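Local coordinates for putative branched-chain amino acid ABC transporter, periplasmic branched-chain amino acid-binding protein (PDB 4RU0) that probably binds a small solute, perhaps a branched-chain amino acid, in the periplasm and delivers it to an ABC transporter for uptake, at residues Val165-Gln170 against Thr408-Trp413. Numbering follows the deposited sequence.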
loop_
_atom_site.group_PDB
_atom_site.type_symbol
_atom_site.label_atom_id
_atom_site.label_comp_id
_atom_site.label_asym_id
_atom_site.label_seq_id
_atom_site.Cartn_x
_atom_site.Cartn_y
_atom_site.Cartn_z
ATOM N N VAL A 165 -0.055 1.654 16.803
ATOM C CA VAL A 165 0.111 2.037 18.202
ATOM C C VAL A 165 -0.703 3.290 18.539
ATOM O O VAL A 165 -1.315 3.383 19.603
ATOM C CB VAL A 165 1.603 2.263 18.535
ATOM C CG1 VAL A 165 1.761 3.023 19.841
ATOM C CG2 VAL A 165 2.344 0.927 18.591
ATOM N N ASN A 166 -0.737 4.243 17.616
ATOM C CA ASN A 166 -1.472 5.478 17.848
ATOM C C ASN A 166 -2.977 5.250 17.936
ATOM O O ASN A 166 -3.678 5.956 18.667
ATOM C CB ASN A 166 -1.157 6.500 16.760
ATOM C CG ASN A 166 0.247 7.035 16.870
ATOM O OD1 ASN A 166 0.925 6.801 17.870
ATOM N ND2 ASN A 166 0.700 7.759 15.845
ATOM N N TYR A 167 -3.471 4.262 17.197
ATOM C CA TYR A 167 -4.880 3.912 17.274
ATOM C C TYR A 167 -5.187 3.213 18.594
ATOM O O TYR A 167 -6.210 3.492 19.220
ATOM C CB TYR A 167 -5.292 3.031 16.098
ATOM C CG TYR A 167 -6.732 2.576 16.184
ATOM C CD1 TYR A 167 -7.776 3.460 15.931
ATOM C CD2 TYR A 167 -7.048 1.267 16.524
ATOM C CE1 TYR A 167 -9.093 3.052 16.013
ATOM C CE2 TYR A 167 -8.362 0.848 16.607
ATOM C CZ TYR A 167 -9.383 1.745 16.353
ATOM O OH TYR A 167 -10.693 1.332 16.433
ATOM N N ILE A 168 -4.302 2.307 19.009
ATOM C CA ILE A 168 -4.423 1.649 20.308
ATOM C C ILE A 168 -4.539 2.700 21.414
ATOM O O ILE A 168 -5.425 2.624 22.267
ATOM C CB ILE A 168 -3.211 0.736 20.625
ATOM C CG1 ILE A 168 -2.996 -0.325 19.541
ATOM C CG2 ILE A 168 -3.383 0.084 21.987
ATOM C CD1 ILE A 168 -4.071 -1.347 19.439
ATOM N N ALA A 169 -3.634 3.676 21.381
ATOM C CA ALA A 169 -3.583 4.750 22.371
ATOM C C ALA A 169 -4.869 5.568 22.373
ATOM O O ALA A 169 -5.359 5.975 23.424
ATOM C CB ALA A 169 -2.384 5.656 22.109
ATOM N N GLN A 170 -5.408 5.806 21.184
ATOM C CA GLN A 170 -6.673 6.514 21.043
ATOM C C GLN A 170 -7.783 5.688 21.694
ATOM O O GLN A 170 -8.672 6.228 22.349
ATOM C CB GLN A 170 -6.964 6.780 19.566
ATOM C CG GLN A 170 -8.317 7.401 19.257
ATOM C CD GLN A 170 -8.382 7.935 17.829
ATOM O OE1 GLN A 170 -7.598 8.806 17.447
ATOM N NE2 GLN A 170 -9.311 7.409 17.035
ATOM N N THR A 408 -16.821 -1.594 7.755
ATOM C CA THR A 408 -17.327 -0.326 8.257
ATOM C C THR A 408 -16.176 0.511 8.808
ATOM O O THR A 408 -15.459 0.070 9.706
ATOM C CB THR A 408 -18.391 -0.535 9.369
ATOM O OG1 THR A 408 -19.488 -1.300 8.854
ATOM C CG2 THR A 408 -18.909 0.800 9.883
ATOM N N LEU A 409 -15.994 1.713 8.272
ATOM C CA LEU A 409 -14.973 2.613 8.794
ATOM C C LEU A 409 -15.311 3.033 10.221
ATOM O O LEU A 409 -16.397 3.548 10.479
ATOM C CB LEU A 409 -14.827 3.841 7.897
ATOM C CG LEU A 409 -14.161 3.578 6.548
ATOM C CD1 LEU A 409 -14.192 4.818 5.658
ATOM C CD2 LEU A 409 -12.734 3.106 6.766
ATOM N N ILE A 410 -14.386 2.799 11.147
ATOM C CA ILE A 410 -14.602 3.186 12.536
ATOM C C ILE A 410 -13.532 4.145 13.048
ATOM O O ILE A 410 -13.376 4.319 14.254
ATOM C CB ILE A 410 -14.649 1.961 13.467
ATOM C CG1 ILE A 410 -13.320 1.213 13.437
ATOM C CG2 ILE A 410 -15.791 1.033 13.075
ATOM C CD1 ILE A 410 -13.257 0.052 14.402
ATOM N N SER A 411 -12.790 4.765 12.135
ATOM C CA SER A 411 -11.825 5.784 12.531
ATOM C C SER A 411 -11.571 6.776 11.414
ATOM O O SER A 411 -11.827 6.492 10.244
ATOM C CB SER A 411 -10.498 5.146 12.960
ATOM O OG SER A 411 -9.590 5.061 11.871
ATOM N N GLU A 412 -11.060 7.943 11.787
ATOM C CA GLU A 412 -10.525 8.887 10.818
ATOM C C GLU A 412 -9.137 8.429 10.402
ATOM O O GLU A 412 -8.708 7.323 10.747
ATOM C CB GLU A 412 -10.452 10.297 11.406
ATOM C CG GLU A 412 -11.669 10.701 12.211
ATOM C CD GLU A 412 -12.888 10.931 11.346
ATOM O OE1 GLU A 412 -12.723 11.156 10.127
ATOM O OE2 GLU A 412 -14.012 10.890 11.890
ATOM N N TRP A 413 -8.429 9.281 9.670
ATOM C CA TRP A 413 -7.043 8.998 9.354
ATOM C C TRP A 413 -6.205 9.112 10.620
ATOM O O TRP A 413 -6.202 10.143 11.292
ATOM C CB TRP A 413 -6.519 9.943 8.271
ATOM C CG TRP A 413 -7.143 9.725 6.924
ATOM C CD1 TRP A 413 -8.129 10.472 6.350
ATOM C CD2 TRP A 413 -6.830 8.686 5.986
ATOM N NE1 TRP A 413 -8.448 9.969 5.114
ATOM C CE2 TRP A 413 -7.665 8.873 4.865
ATOM C CE3 TRP A 413 -5.925 7.619 5.985
ATOM C CZ2 TRP A 413 -7.621 8.033 3.751
ATOM C CZ3 TRP A 413 -5.883 6.782 4.877
ATOM C CH2 TRP A 413 -6.722 6.997 3.775
HETATM O O HOH W 1 -12.370 3.453 16.535
#
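Tyr167 reaches from its helix to the chain around Ser411, a worked example of how one long aromatic side chain can bridge a helix and the outer strand of the sheet beside it. With CG anti to the backbone N (chi1 177°), the ring extends far enough for CE1 to come 4.0 Å from Ser411 CB, which approaches the ring obliquely. This buried pair is the tightly packed part, closed further by Val399 and Ile265. Further out, at the partly exposed margin, Ile410 CD1 lies 3.5 Å from Tyr167 OH, the two side chains crossing at about a right angle. The fold is that of a leucine-binding-protein relative: helix 157-172 packs on the mixed sheet of one alpha/beta lobe, where 407-415 is an outermost strand, interrupted near the contact. Ser411 OG takes part in holding the irregular chain, donating to a carbonyl lone pair of Glu412 O at 2.7 Å and also bonding to Val399 N. Toward the exposed Gln170 the contact is looser, and no direct hydrogen bond joins the segments. Instead a water in the plane of the Tyr167 ring, 2.7 Å from its OH, donates to Ile410 O at 2.6 Å, while Arg171 NE also hydrogen-bonds the phenol oxygen.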